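Local coordinates for citrate synthase (Metallosphaera sedula, PDB 6ABX), which catalyses the condensation of acetyl-CoA with oxaloacetate, with hydrolysis of the thioester, to give citrate and CoA, the entry of acetyl units into the tricarboxylic acid cycle, at the interface of chains A and B. Coordinates in Å, arbitrary orientation; residue numbers count along the deposited sequence, not the author numbering. Chains: chain A/B, Citrate synthase.

Contact 1: the interface of chains A and B. Residues chain A 90, 93-94, 96-97, 210; chain B 100, 103-104, 107, 197.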
# COMPACT_ATOMS: atom_id res chain seq x y z
N ASN A 90 -12.37 -11.49 4.93
CA ASN A 90 -11.22 -11.39 5.79
C ASN A 90 -11.26 -10.01 6.41
O ASN A 90 -11.47 -9.01 5.73
CB ASN A 90 -9.93 -11.65 4.99
CG ASN A 90 -8.71 -11.46 5.85
OD1 ASN A 90 -8.45 -10.35 6.23
ND2 ASN A 90 -7.89 -12.48 6.04
N ASP A 93 -9.13 -7.41 4.87
CA ASP A 93 -9.64 -7.01 3.58
C ASP A 93 -10.77 -6.00 3.75
O ASP A 93 -10.87 -5.08 2.97
CB ASP A 93 -10.16 -8.19 2.75
CG ASP A 93 -9.06 -9.18 2.35
OD1 ASP A 93 -7.87 -8.88 2.60
OD2 ASP A 93 -9.39 -10.29 1.81
N ILE A 94 -11.63 -6.19 4.76
CA ILE A 94 -12.70 -5.26 4.99
C ILE A 94 -12.10 -3.91 5.39
O ILE A 94 -12.48 -2.91 4.90
CB ILE A 94 -13.66 -5.79 6.06
CG1 ILE A 94 -14.37 -7.06 5.58
CG2 ILE A 94 -14.67 -4.71 6.42
CD1 ILE A 94 -15.19 -7.75 6.66
N ARG A 96 -9.05 -2.77 4.79
CA ARG A 96 -8.34 -2.21 3.60
C ARG A 96 -9.37 -1.47 2.74
O ARG A 96 -9.17 -0.30 2.30
CB ARG A 96 -7.63 -3.33 2.85
CG ARG A 96 -6.74 -2.91 1.68
CD ARG A 96 -6.31 -4.16 0.94
NE ARG A 96 -7.39 -4.91 0.32
CZ ARG A 96 -7.52 -6.22 0.25
NH1 ARG A 96 -6.54 -7.01 0.66
NH2 ARG A 96 -8.60 -6.75 -0.32
N THR A 97 -10.49 -2.14 2.46
CA THR A 97 -11.50 -1.60 1.54
C THR A 97 -12.21 -0.37 2.12
O THR A 97 -12.38 0.67 1.42
CB THR A 97 -12.53 -2.66 1.14
OG1 THR A 97 -11.83 -3.82 0.69
CG2 THR A 97 -13.45 -2.07 0.09
N LYS A 210 -1.39 -7.05 6.99
CA LYS A 210 -2.17 -8.32 6.86
C LYS A 210 -1.25 -9.55 6.81
O LYS A 210 -1.66 -10.66 7.19
CB LYS A 210 -3.03 -8.24 5.61
CG LYS A 210 -3.90 -9.47 5.40
CD LYS A 210 -4.68 -9.48 4.12
CE LYS A 210 -5.22 -10.87 3.83
NZ LYS A 210 -6.02 -10.92 2.58
N SER B 100 -9.44 -3.56 -4.28
CA SER B 100 -9.64 -4.00 -2.91
C SER B 100 -10.90 -4.85 -2.72
O SER B 100 -10.82 -5.91 -2.07
CB SER B 100 -9.63 -2.83 -1.94
OG SER B 100 -9.55 -3.33 -0.60
N GLY B 103 -10.42 -8.35 -4.33
CA GLY B 103 -9.62 -9.19 -3.47
C GLY B 103 -10.42 -9.75 -2.33
O GLY B 103 -10.34 -10.93 -2.02
N LEU B 104 -11.24 -8.88 -1.71
CA LEU B 104 -12.09 -9.30 -0.60
C LEU B 104 -12.98 -10.49 -1.02
O LEU B 104 -13.16 -11.42 -0.26
CB LEU B 104 -12.89 -8.08 -0.13
CG LEU B 104 -13.84 -8.33 1.04
CD1 LEU B 104 -13.99 -7.06 1.86
CD2 LEU B 104 -15.18 -8.81 0.54
N ARG B 107 -11.39 -15.28 -2.01
CA ARG B 107 -10.63 -15.80 -0.87
C ARG B 107 -9.88 -17.09 -1.29
O ARG B 107 -9.06 -17.56 -0.51
CB ARG B 107 -11.55 -15.97 0.35
CG ARG B 107 -11.89 -14.66 1.06
CD ARG B 107 -12.41 -14.83 2.49
NE ARG B 107 -11.40 -14.81 3.56
CZ ARG B 107 -11.69 -14.91 4.88
NH1 ARG B 107 -12.95 -14.94 5.29
NH2 ARG B 107 -10.72 -14.98 5.79
N ASP B 197 -1.58 -11.03 0.42
CA ASP B 197 -2.14 -11.55 -0.87
C ASP B 197 -1.85 -10.60 -2.03
O ASP B 197 -1.47 -9.43 -1.88
CB ASP B 197 -3.64 -11.77 -0.74
CG ASP B 197 -4.33 -10.45 -0.53
OD1 ASP B 197 -4.27 -9.94 0.64
OD2 ASP B 197 -4.85 -9.87 -1.54
O HOH W 1 -7.56 -9.43 -0.78
O HOH W 2 -11.87 -11.52 2.09

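Contact 2: the interface of chains A and B. Residues chain A 20, 179-183, 255; chain B 351-354.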
# COMPACT_ATOMS: atom_id res chain seq x y z
N ILE A 20 14.00 2.14 19.53
CA ILE A 20 14.03 0.79 20.05
C ILE A 20 15.45 0.47 20.51
O ILE A 20 16.37 0.62 19.69
CB ILE A 20 13.59 -0.21 18.97
CG1 ILE A 20 12.18 0.09 18.45
CG2 ILE A 20 13.72 -1.63 19.50
CD1 ILE A 20 11.86 -0.55 17.13
N HIS A 179 6.39 1.40 16.12
CA HIS A 179 7.58 0.58 16.39
C HIS A 179 8.67 0.89 15.36
O HIS A 179 9.25 -0.03 14.83
CB HIS A 179 7.22 -0.88 16.50
CG HIS A 179 8.10 -1.64 17.43
ND1 HIS A 179 8.87 -2.71 17.01
CD2 HIS A 179 8.42 -1.41 18.73
CE1 HIS A 179 9.58 -3.17 18.04
NE2 HIS A 179 9.30 -2.40 19.14
N GLU A 180 8.82 2.17 15.02
CA GLU A 180 9.91 2.61 14.13
C GLU A 180 9.62 1.95 12.75
O GLU A 180 8.48 1.96 12.19
CB GLU A 180 11.23 2.34 14.90
CG GLU A 180 12.35 3.40 14.71
CD GLU A 180 13.69 3.31 15.47
OE1 GLU A 180 13.81 2.52 16.44
OE2 GLU A 180 14.68 4.08 15.11
N MET A 181 10.59 1.27 12.14
CA MET A 181 10.55 1.03 10.73
C MET A 181 10.15 -0.38 10.18
O MET A 181 10.70 -0.92 9.26
CB MET A 181 11.98 1.23 10.25
CG MET A 181 12.00 1.30 8.85
SD MET A 181 10.53 2.08 8.19
CE MET A 181 10.68 3.78 8.86
N ASN A 182 9.05 -0.90 10.56
CA ASN A 182 8.73 -2.24 10.16
C ASN A 182 8.22 -2.21 8.69
O ASN A 182 8.05 -1.12 8.10
CB ASN A 182 7.68 -2.70 11.15
CG ASN A 182 6.69 -1.62 11.48
OD1 ASN A 182 5.81 -1.27 10.68
ND2 ASN A 182 6.85 -0.97 12.63
N ALA A 183 7.87 -3.36 8.17
CA ALA A 183 7.40 -3.49 6.78
C ALA A 183 6.18 -2.61 6.50
O ALA A 183 6.06 -2.08 5.41
CB ALA A 183 7.08 -4.92 6.46
N ILE A 255 14.45 -8.14 16.52
CA ILE A 255 14.94 -6.86 17.10
C ILE A 255 15.31 -6.98 18.59
O ILE A 255 16.43 -6.66 18.98
CB ILE A 255 13.94 -5.71 16.85
CG1 ILE A 255 13.81 -5.39 15.35
CG2 ILE A 255 14.36 -4.48 17.64
CD1 ILE A 255 12.41 -5.09 14.90
N ARG B 351 12.36 -5.19 5.70
CA ARG B 351 12.31 -4.54 7.03
C ARG B 351 13.55 -3.69 7.22
O ARG B 351 14.57 -4.14 7.76
CB ARG B 351 12.13 -5.55 8.17
CG ARG B 351 11.50 -5.00 9.44
CD ARG B 351 12.27 -4.03 10.34
NE ARG B 351 11.51 -3.59 11.53
CZ ARG B 351 11.73 -2.44 12.21
NH1 ARG B 351 11.02 -2.13 13.29
NH2 ARG B 351 12.76 -1.68 11.85
N PRO B 352 13.51 -2.42 6.78
CA PRO B 352 14.66 -1.52 6.91
C PRO B 352 14.73 -0.94 8.32
O PRO B 352 13.97 -1.39 9.20
CB PRO B 352 14.34 -0.47 5.87
CG PRO B 352 12.85 -0.34 5.94
CD PRO B 352 12.36 -1.77 6.12
N LYS B 353 15.56 0.07 8.52
CA LYS B 353 15.67 0.71 9.82
C LYS B 353 15.60 2.21 9.66
O LYS B 353 15.52 2.73 8.56
CB LYS B 353 16.93 0.22 10.54
CG LYS B 353 18.20 0.88 10.02
CD LYS B 353 19.38 0.68 10.96
CE LYS B 353 20.66 1.30 10.45
NZ LYS B 353 21.78 0.95 11.37
N ALA B 354 15.58 2.91 10.80
CA ALA B 354 15.69 4.33 10.85
C ALA B 354 16.93 4.67 11.65
O ALA B 354 17.37 3.83 12.41
CB ALA B 354 14.49 4.98 11.49
O HOH W 3 13.74 0.95 12.93

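Contact 1: the interface of chains A and B
A:Arg96 reaches across to B:Ser100 side-on, using NE and NH2 on two different oxygens, and in this way helix 91-105 of one citrate synthase subunit is bonded to the same helix of the other. NE points almost straight (171° at H) at the hydroxyl OG, 2.8 Å away and in the guanidinium plane, while NH2 meets the backbone O of B:Ser100 on a carbonyl lone pair at 3.0 Å. The chain folds back at its third torsion (chi3 64°), which turns this edge of the guanidinium towards the serine. The hydroxyl OG of B:Ser100 stands anti to its own backbone N (chi1 -169°) and also pairs with A:Thr97 OG1 at 2.7 Å; that threonine hydroxyl in turn donates to the backbone O of A:Asp93.

Charges gather on the other flank. A:Lys210, extended to its tip, sets NZ between two carboxylates: OD1 of A:Asp93, taken through its syn lone pair, and OD1 of B:Asp197, approached from above the carboxylate plane at 2.8 Å. A:Arg96 NH1 forms a salt bridge with A:Asp93 OD1 and a longer one with B:Asp197, so the two like-charged carboxylates are probably made tolerable by the cations shared between them. An alanine in place of A:Arg96 would probably leave both the hydroxyl and the carbonyl of B:Ser100 without their guanidinium donors and weaken the compensation of the paired aspartates.

Apolar packing is modest. A:Ile94 CG1 lies 3.7 Å from B:Leu104 CD1, and B:Leu104 CB rests near A:Asp93 CB. The poorly ordered B:Arg107 appears to lay a guanidinium face over the backbone N of A:Asn90.

Water also bridges the chains: one molecule links NH1 and NH2 of A:Arg96 to B:Asp197 OD2; another ties A:Asn90 N and A:Asp93 OD2 to the backbone O of B:Leu104, 2.7 Å from the water oxygen.

Contact 2: the interface of chains A and B
This is a subunit-to-subunit contact of the citrate synthase family dimer, in which residues 351-354 near the C-terminal end of one chain lie against the loop of the other that carries the oxaloacetate-binding A:His179 and A:Asn182. It fastens the tail of chain B beside the partner's active site.

B:Arg351 does most of the work. Its guanidinium lies flat over the backbone between A:Met181 and A:Asn182, with the carbonyl carbon C of A:Met181 3.3 Å above the centre of one face and the backbone N of A:Asn182 also over it. A bend at chi2 (-70°) lays the group across this peptide. At its tip NH1 hydrogen-bonds the backbone O of A:His179 at 3.2 Å. B:Arg351 NH2 turns back to B:Pro352 O, 2.9 Å away, which should restrain the guanidinium from rotating. The same nitrogen holds a water at the edge of the guanidinium, in its plane, and that water also meets the backbone N of A:Met181. The poorly ordered A:Ile255 brings CD1 to within 3.8 Å of CZ of B:Arg351, crossing the arginine at about a right angle.

Beside the arginine, A:Met181 bends at chi2 and chi3 and crosses B:Pro352 nearly perpendicularly. The packing is tight here, with CG of the methionine 3.4 Å from CG of the proline. CB of A:Met181 also rests on CA of B:Lys353, where strand 353-356 begins.

A:Glu180 OE2 sits 3.7 Å from B:Ala354 CB, the alanine methyl. The other oxygen, OE1, accepts the backbone N-H of A:Ile20 from the syn side, a second-shell bond that probably steadies the glutamate. A:Ile20 in turn places CD1 over the ring centre of A:His179, 3.5 Å above its plane.

Contact 1 and contact 2 belong to the same two-fold interface, their centres about 24 Å apart, and each recurs with the chains exchanged; they have no residue in common. Contact 1 joins helix 91-105 of both subunits, and its centre lies about 25 Å from the active-site residue A:His253, which suggests a mainly structural part. The centre of contact 2 is about 8 Å from A:His253, and this contact brings the C-terminal segment of chain B up to a substrate-binding loop of chain A. Pairing of the helices may therefore help set the register in which each tail reaches its partner's catalytic site.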